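Long-range contacts in homoserine O-acetyltransferase (Bacillus anthracis str. 'Ames Ancestor', PDB 3I1I), which probably transfers an acetyl group from acetyl-CoA to the hydroxyl of L-homoserine, an early step of methionine biosynthesis: residues V192-D203 / P216-M227; V178-I186 / A286-H294. All coordinates share one frame; numbering follows the deposited sequence. Where two conformers were deposited one is given.

Interaction 1: residues V192-D203 / P216-M227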
# COMPACT_ATOMS: atom_id res chain seq x y z
N VAL A 192 6.18 -2.62 3.10
CA VAL A 192 5.33 -3.69 3.60
C VAL A 192 4.92 -3.55 5.07
O VAL A 192 3.82 -3.93 5.39
CB VAL A 192 5.98 -5.07 3.33
CG1 VAL A 192 5.13 -6.19 3.84
CG2 VAL A 192 6.24 -5.21 1.81
N ALA A 193 5.74 -3.04 5.97
CA ALA A 193 5.26 -2.88 7.37
C ALA A 193 4.53 -1.55 7.65
O ALA A 193 3.39 -1.54 8.09
CB ALA A 193 6.37 -3.13 8.37
N GLN A 194 5.18 -0.41 7.40
CA GLN A 194 4.53 0.89 7.63
C GLN A 194 3.25 1.02 6.80
O GLN A 194 2.18 1.34 7.34
CB GLN A 194 5.46 2.06 7.27
CG GLN A 194 4.83 3.40 7.57
CD GLN A 194 5.64 4.61 7.17
OE1 GLN A 194 6.71 4.50 6.58
NE2 GLN A 194 5.12 5.80 7.50
N ASN A 195 3.35 0.82 5.49
CA ASN A 195 2.19 0.91 4.63
C ASN A 195 1.03 -0.01 5.04
O ASN A 195 -0.15 0.38 4.92
CB ASN A 195 2.58 0.67 3.18
CG ASN A 195 3.34 1.85 2.56
OD1 ASN A 195 3.40 2.95 3.14
ND2 ASN A 195 3.95 1.63 1.39
N ALA A 196 1.36 -1.20 5.54
CA ALA A 196 0.30 -2.13 5.99
C ALA A 196 -0.39 -1.59 7.24
O ALA A 196 -1.61 -1.53 7.32
CB ALA A 196 0.87 -3.56 6.23
N ILE A 197 0.41 -1.19 8.22
CA ILE A 197 -0.13 -0.58 9.42
C ILE A 197 -1.02 0.62 9.06
O ILE A 197 -2.16 0.71 9.51
CB ILE A 197 0.98 -0.12 10.37
CG1 ILE A 197 1.73 -1.37 10.91
CG2 ILE A 197 0.38 0.68 11.47
CD1 ILE A 197 3.12 -1.08 11.57
N GLU A 198 -0.52 1.52 8.23
CA GLU A 198 -1.32 2.66 7.84
C GLU A 198 -2.58 2.33 7.04
O GLU A 198 -3.60 2.97 7.22
CB GLU A 198 -0.44 3.70 7.14
CG GLU A 198 0.35 4.45 8.23
CD GLU A 198 1.31 5.47 7.69
OE1 GLU A 198 1.02 6.04 6.61
OE2 GLU A 198 2.33 5.73 8.40
N ALA A 199 -2.53 1.31 6.19
CA ALA A 199 -3.72 0.87 5.46
C ALA A 199 -4.84 0.40 6.43
O ALA A 199 -6.00 0.78 6.29
CB ALA A 199 -3.36 -0.23 4.43
N ILE A 200 -4.48 -0.36 7.45
CA ILE A 200 -5.47 -0.76 8.46
C ILE A 200 -6.05 0.47 9.25
O ILE A 200 -7.28 0.58 9.44
CB ILE A 200 -4.88 -1.82 9.42
CG1 ILE A 200 -4.35 -3.03 8.64
CG2 ILE A 200 -5.94 -2.25 10.42
CD1 ILE A 200 -3.38 -3.96 9.42
N ARG A 201 -5.19 1.39 9.67
CA ARG A 201 -5.65 2.59 10.41
C ARG A 201 -6.56 3.47 9.55
O ARG A 201 -7.45 4.17 10.09
CB ARG A 201 -4.49 3.46 10.88
CG ARG A 201 -3.60 2.83 11.97
CD ARG A 201 -2.63 3.87 12.67
NE ARG A 201 -2.10 3.22 13.86
CZ ARG A 201 -2.29 3.61 15.13
NH1 ARG A 201 -1.79 2.86 16.13
NH2 ARG A 201 -2.92 4.76 15.42
N LEU A 202 -6.34 3.45 8.24
CA LEU A 202 -7.07 4.34 7.36
C LEU A 202 -8.53 3.88 7.20
O LEU A 202 -9.44 4.71 7.05
CB LEU A 202 -6.36 4.45 6.01
CG LEU A 202 -6.91 5.51 5.06
CD1 LEU A 202 -6.91 6.94 5.71
CD2 LEU A 202 -6.15 5.47 3.72
N ASP A 203 -8.73 2.57 7.23
CA ASP A 203 -10.05 2.01 7.19
C ASP A 203 -10.88 2.50 8.38
O ASP A 203 -10.52 2.26 9.52
CB ASP A 203 -9.94 0.49 7.21
CG ASP A 203 -11.22 -0.20 6.79
OD1 ASP A 203 -12.31 0.41 6.87
OD2 ASP A 203 -11.08 -1.38 6.39
N PRO A 216 -11.71 -4.85 10.17
CA PRO A 216 -11.63 -3.91 9.04
C PRO A 216 -11.05 -4.58 7.80
O PRO A 216 -9.87 -4.46 7.51
CB PRO A 216 -10.71 -2.82 9.57
CG PRO A 216 -9.82 -3.50 10.52
CD PRO A 216 -10.64 -4.60 11.16
N MSE A 217 -11.90 -5.29 7.08
CA MSE A 217 -11.47 -6.14 5.96
C MSE A 217 -10.82 -5.39 4.79
O MSE A 217 -9.90 -5.91 4.16
CB MSE A 217 -12.66 -6.97 5.45
CG MSE A 217 -13.26 -7.91 6.52
SE MSE A 217 -11.96 -9.23 7.17
CE MSE A 217 -11.90 -10.41 5.59
N LYS A 218 -11.28 -4.19 4.47
CA LYS A 218 -10.65 -3.45 3.36
C LYS A 218 -9.22 -3.11 3.69
O LYS A 218 -8.30 -3.41 2.93
CB LYS A 218 -11.40 -2.18 3.00
CG LYS A 218 -12.76 -2.44 2.44
CD LYS A 218 -13.51 -1.12 2.14
CE LYS A 218 -14.97 -1.35 1.75
NZ LYS A 218 -15.61 -0.05 1.33
N GLY A 219 -9.00 -2.51 4.84
CA GLY A 219 -7.65 -2.21 5.28
C GLY A 219 -6.78 -3.46 5.38
O GLY A 219 -5.62 -3.45 4.97
N LEU A 220 -7.35 -4.54 5.90
CA LEU A 220 -6.56 -5.75 6.14
C LEU A 220 -6.20 -6.42 4.83
O LEU A 220 -5.06 -6.87 4.66
CB LEU A 220 -7.35 -6.68 7.04
CG LEU A 220 -6.70 -7.83 7.79
CD1 LEU A 220 -5.38 -7.42 8.54
CD2 LEU A 220 -7.78 -8.41 8.77
N GLN A 221 -7.14 -6.48 3.89
CA GLN A 221 -6.86 -7.06 2.60
C GLN A 221 -5.75 -6.29 1.88
O GLN A 221 -4.90 -6.87 1.22
CB GLN A 221 -8.11 -7.13 1.70
CG GLN A 221 -7.77 -7.57 0.23
CD GLN A 221 -8.96 -8.09 -0.54
OE1 GLN A 221 -10.10 -7.67 -0.31
NE2 GLN A 221 -8.71 -9.00 -1.50
N LEU A 222 -5.79 -4.98 1.98
CA LEU A 222 -4.75 -4.14 1.39
C LEU A 222 -3.39 -4.43 2.04
O LEU A 222 -2.40 -4.65 1.35
CB LEU A 222 -5.18 -2.67 1.53
CG LEU A 222 -4.43 -1.58 0.80
CD1 LEU A 222 -4.02 -1.99 -0.62
CD2 LEU A 222 -5.33 -0.33 0.81
N ALA A 223 -3.37 -4.50 3.37
CA ALA A 223 -2.15 -4.90 4.09
C ALA A 223 -1.64 -6.25 3.60
O ALA A 223 -0.46 -6.41 3.36
CB ALA A 223 -2.39 -4.91 5.64
N ASN A 224 -2.54 -7.20 3.42
CA ASN A 224 -2.17 -8.56 3.01
C ASN A 224 -1.71 -8.60 1.56
O ASN A 224 -0.77 -9.31 1.22
CB ASN A 224 -3.38 -9.47 3.18
CG ASN A 224 -3.04 -10.95 2.93
OD1 ASN A 224 -2.21 -11.52 3.62
ND2 ASN A 224 -3.69 -11.55 1.96
N ARG A 225 -2.36 -7.84 0.70
CA ARG A 225 -1.97 -7.81 -0.69
C ARG A 225 -0.54 -7.23 -0.88
O ARG A 225 0.23 -7.76 -1.66
CB ARG A 225 -3.00 -7.08 -1.55
CG ARG A 225 -2.76 -7.25 -3.02
CD ARG A 225 -3.98 -7.03 -3.87
NE ARG A 225 -4.43 -5.69 -3.69
CZ ARG A 225 -5.65 -5.31 -3.33
NH1 ARG A 225 -5.88 -4.03 -3.16
NH2 ARG A 225 -6.63 -6.18 -3.15
N MSE A 226 -0.19 -6.21 -0.13
CA MSE A 226 1.19 -5.65 -0.17
C MSE A 226 2.23 -6.69 0.18
O MSE A 226 3.25 -6.75 -0.45
CB MSE A 226 1.36 -4.48 0.80
CG MSE A 226 0.55 -3.25 0.44
SE MSE A 226 0.45 -2.12 2.00
CE MSE A 226 -0.78 -0.81 1.34
N MSE A 227 1.99 -7.50 1.20
CA MSE A 227 2.96 -8.54 1.53
C MSE A 227 3.00 -9.61 0.41
O MSE A 227 4.08 -10.00 -0.05
CB MSE A 227 2.62 -9.19 2.87
CG MSE A 227 3.78 -9.87 3.53
SE MSE A 227 3.34 -10.43 5.37
CE MSE A 227 2.14 -11.89 4.91
O HOH W 1 -13.61 -2.65 5.89
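Helices 192-202 and 217-227 run antiparallel, their axes 166° apart and as close as 7.5 Å, with Ala196 facing Ala223 and Ile200 facing Gly219. Small residues make this spacing possible. The methyl groups of Ala196 and Ala223 meet at CB to CB, 3.6 Å, and the CA of Gly219 lies 3.6 Å from Ala199 O; with no side chain, Gly219 lets the first helix lie directly on its backbone. Larger groups close the flanks. With CG1 of Ile200 anti to its carbonyl carbon (chi1 -56°), CD1 reaches the Ala223 methyl and Leu220 CD1, while the other branch, CG2, touches Pro216 CG. On the far flank the extended chain of selenomethionine Met226 runs alongside the first helix, SE 3.7 Å from Asn195 CB and CE continuing to the Ala199 methyl. Val192 CG1 meets CG of selenomethionine Met227 at 3.9 Å.

The polar grip comes at the hairpin end. Asp203 OD2 accepts the Gly219 amide N at 2.8 Å with a nearly straight N-H (166°), on its anti side and somewhat out of the carboxylate plane. A water donates a hydrogen bond to the same OD2 and accepts one from Lys218 N. An acidic residue suits this place, because Pro216, at the N-cap position, has no side-chain acceptor for the amides of the first turn, and the helix start probably favours the charged carboxylate. Asp203 OD1 takes the backbone N of Ser205. Asn195 OD1 makes a hydrogen bond, and Glu198 OE1 a salt bridge, to Arg225 of the second subunit, where Met226 packs on its counterpart. The arrangement is an antiparallel helical hairpin, consistent with the helical lid inserted into the alpha/beta-hydrolase fold of homoserine acetyltransferases.

Interaction 2: residues V178-I186 / A286-H294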
# COMPACT_ATOMS: atom_id res chain seq x y z
N VAL A 178 16.88 -18.76 7.60
CA VAL A 178 16.39 -18.91 6.23
C VAL A 178 15.57 -17.69 5.78
O VAL A 178 14.75 -17.15 6.53
CB VAL A 178 15.53 -20.19 6.11
CG1 VAL A 178 15.14 -20.45 4.62
CG2 VAL A 178 16.28 -21.38 6.69
N ILE A 179 15.83 -17.23 4.56
CA ILE A 179 15.15 -16.03 3.97
C ILE A 179 14.90 -14.91 4.97
O ILE A 179 13.79 -14.47 5.17
CB ILE A 179 13.85 -16.41 3.20
CG1 ILE A 179 12.85 -17.20 4.09
CG2 ILE A 179 14.21 -17.25 1.97
CD1 ILE A 179 11.42 -17.12 3.63
N THR A 180 15.98 -14.46 5.61
CA THR A 180 15.93 -13.48 6.68
C THR A 180 17.14 -12.48 6.58
O THR A 180 17.95 -12.56 5.66
CB THR A 180 15.90 -14.20 8.09
OG1 THR A 180 15.51 -13.28 9.12
CG2 THR A 180 17.28 -14.82 8.43
N ASN A 181 17.24 -11.56 7.54
CA ASN A 181 18.34 -10.55 7.59
C ASN A 181 18.50 -10.08 9.03
O ASN A 181 17.54 -10.18 9.83
CB ASN A 181 18.03 -9.35 6.70
CG ASN A 181 18.54 -9.52 5.31
OD1 ASN A 181 19.68 -9.93 5.12
ND2 ASN A 181 17.70 -9.22 4.31
N PRO A 182 19.69 -9.56 9.37
CA PRO A 182 19.94 -9.12 10.73
C PRO A 182 19.19 -7.85 11.09
O PRO A 182 19.04 -7.55 12.27
CB PRO A 182 21.46 -8.89 10.77
CG PRO A 182 21.86 -8.76 9.38
CD PRO A 182 20.90 -9.46 8.53
N GLN A 183 18.77 -7.11 10.07
CA GLN A 183 18.07 -5.84 10.25
C GLN A 183 17.04 -5.76 9.16
O GLN A 183 17.38 -6.00 8.02
CB GLN A 183 19.04 -4.66 10.11
CG GLN A 183 20.15 -4.65 11.15
CD GLN A 183 21.16 -3.52 10.93
OE1 GLN A 183 21.81 -3.45 9.88
NE2 GLN A 183 21.34 -2.65 11.94
N ASN A 184 15.78 -5.47 9.48
CA ASN A 184 14.77 -5.50 8.45
C ASN A 184 15.11 -4.39 7.44
O ASN A 184 15.29 -3.24 7.82
CB ASN A 184 13.37 -5.31 8.99
CG ASN A 184 12.32 -5.78 8.00
OD1 ASN A 184 12.35 -6.93 7.61
ND2 ASN A 184 11.38 -4.90 7.60
N PRO A 185 15.24 -4.74 6.16
CA PRO A 185 15.58 -3.70 5.19
C PRO A 185 14.61 -2.55 5.22
O PRO A 185 13.43 -2.74 5.51
CB PRO A 185 15.50 -4.43 3.86
CG PRO A 185 15.80 -5.85 4.21
CD PRO A 185 15.10 -6.06 5.54
N ILE A 186 15.13 -1.37 4.96
CA ILE A 186 14.33 -0.15 4.96
C ILE A 186 13.18 -0.26 3.95
O ILE A 186 12.06 0.09 4.27
CB ILE A 186 15.21 1.09 4.60
CG1 ILE A 186 16.32 1.27 5.64
CG2 ILE A 186 14.37 2.37 4.48
CD1 ILE A 186 15.83 1.44 7.10
N ALA A 286 6.66 -5.31 14.85
CA ALA A 286 7.81 -6.11 15.24
C ALA A 286 8.77 -6.27 14.06
O ALA A 286 10.01 -6.22 14.23
CB ALA A 286 7.35 -7.52 15.76
N VAL A 287 8.21 -6.50 12.87
CA VAL A 287 9.07 -6.75 11.72
C VAL A 287 9.82 -5.47 11.41
O VAL A 287 11.03 -5.48 11.15
CB VAL A 287 8.27 -7.21 10.47
CG1 VAL A 287 9.14 -7.00 9.19
CG2 VAL A 287 7.75 -8.68 10.64
N LEU A 288 9.11 -4.35 11.41
CA LEU A 288 9.72 -3.07 11.07
C LEU A 288 10.79 -2.62 12.11
O LEU A 288 11.78 -1.98 11.75
CB LEU A 288 8.61 -2.05 10.92
CG LEU A 288 8.68 -0.55 11.03
CD1 LEU A 288 7.22 -0.13 10.80
CD2 LEU A 288 9.17 -0.07 12.38
N LEU A 289 10.58 -3.00 13.37
CA LEU A 289 11.56 -2.75 14.41
C LEU A 289 12.74 -3.72 14.41
O LEU A 289 13.70 -3.47 15.15
CB LEU A 289 10.90 -2.84 15.79
CG LEU A 289 9.96 -1.70 16.16
CD1 LEU A 289 9.24 -2.04 17.46
CD2 LEU A 289 10.71 -0.35 16.22
N HIS A 290 12.70 -4.81 13.62
CA HIS A 290 13.73 -5.83 13.72
C HIS A 290 15.15 -5.35 13.37
O HIS A 290 15.43 -4.95 12.25
CB HIS A 290 13.41 -7.06 12.87
CG HIS A 290 14.53 -8.05 12.81
ND1 HIS A 290 14.94 -8.76 13.92
CD2 HIS A 290 15.36 -8.40 11.80
CE1 HIS A 290 15.98 -9.52 13.59
NE2 HIS A 290 16.25 -9.33 12.31
N ASP A 291 16.04 -5.49 14.34
CA ASP A 291 17.39 -4.92 14.32
C ASP A 291 18.21 -5.55 15.43
O ASP A 291 18.09 -5.14 16.60
CB ASP A 291 17.29 -3.43 14.61
CG ASP A 291 18.63 -2.72 14.49
OD1 ASP A 291 19.61 -3.40 14.09
OD2 ASP A 291 18.68 -1.48 14.75
N ILE A 292 19.01 -6.56 15.09
CA ILE A 292 19.84 -7.21 16.09
C ILE A 292 20.86 -6.20 16.68
O ILE A 292 21.25 -6.35 17.85
CB ILE A 292 20.52 -8.53 15.58
CG1 ILE A 292 21.60 -8.24 14.54
CG2 ILE A 292 19.48 -9.54 15.09
CD1 ILE A 292 22.50 -9.43 14.25
N ALA A 293 21.23 -5.16 15.93
CA ALA A 293 22.10 -4.09 16.49
C ALA A 293 21.41 -3.20 17.51
O ALA A 293 22.06 -2.46 18.21
CB ALA A 293 22.70 -3.20 15.36
N HIS A 294 20.09 -3.24 17.59
CA HIS A 294 19.39 -2.41 18.58
C HIS A 294 19.84 -2.80 19.98
O HIS A 294 19.80 -3.95 20.37
CB HIS A 294 17.88 -2.56 18.50
CG HIS A 294 17.17 -1.68 19.46
ND1 HIS A 294 17.30 -0.31 19.43
CD2 HIS A 294 16.37 -1.97 20.51
CE1 HIS A 294 16.57 0.22 20.40
NE2 HIS A 294 16.00 -0.77 21.08
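Val287, in the last turn of helix 277-289, lays CG1 against the amide of Asn184, 3.5 Å from ND2, where the helices of the probable lid return to the alpha/beta-hydrolase core. Beyond this helix the two segments form a short antiparallel bridge with Gln183 and Asp291 as its non-hydrogen-bonded pair. The polar end of Asn184 itself bonds to Ser189 and Gln321. His290 contributes twice: its O accepts Asn184 N at 2.8 Å, and its ring, swung across by CG anti to the backbone N (chi1 172°), presents NE2 to Asn181 O at 2.9 Å, in the ring plane and in the carbonyl plane, although the N-H is bent to 140°. A histidine suits the place, since its flat ring reaches across to segment 178-186 and carries a donor at its edge. Asp291 OD1 accepts Gln183 NE2 at 2.9 Å from above the carboxylate plane, the two side chains running side by side; OD2 binds Ser245 of the second subunit. Ile292 N then gives Pro182 O an almost straight bond of 3.0 Å, and its CD1 rests on the ring carbon Pro182 CB. Finally the Ala293 methyl CB comes 3.7 Å from Gln183 NE2.

The two contacts lie about 20 Å apart between centres, yet they join directly: Leu288 CB of interaction 2 packs on Ala193 CB of interaction 1 at 3.6 Å. Helix 186-202 starts where segment 178-186 ends, so interaction 2 joins the chain just before that helix to the chain just after helix 277-289, and interaction 1 pairs two helices of the intervening chain. The probable active site adjoins interaction 2: Thr180 OG1 bonds to O of Ser155, the probable nucleophile, and Ile179 touches His351, its likely triad partner. The side chains of Met227 and Val287 approach this region without touching those residues. Both contacts also meet the second subunit.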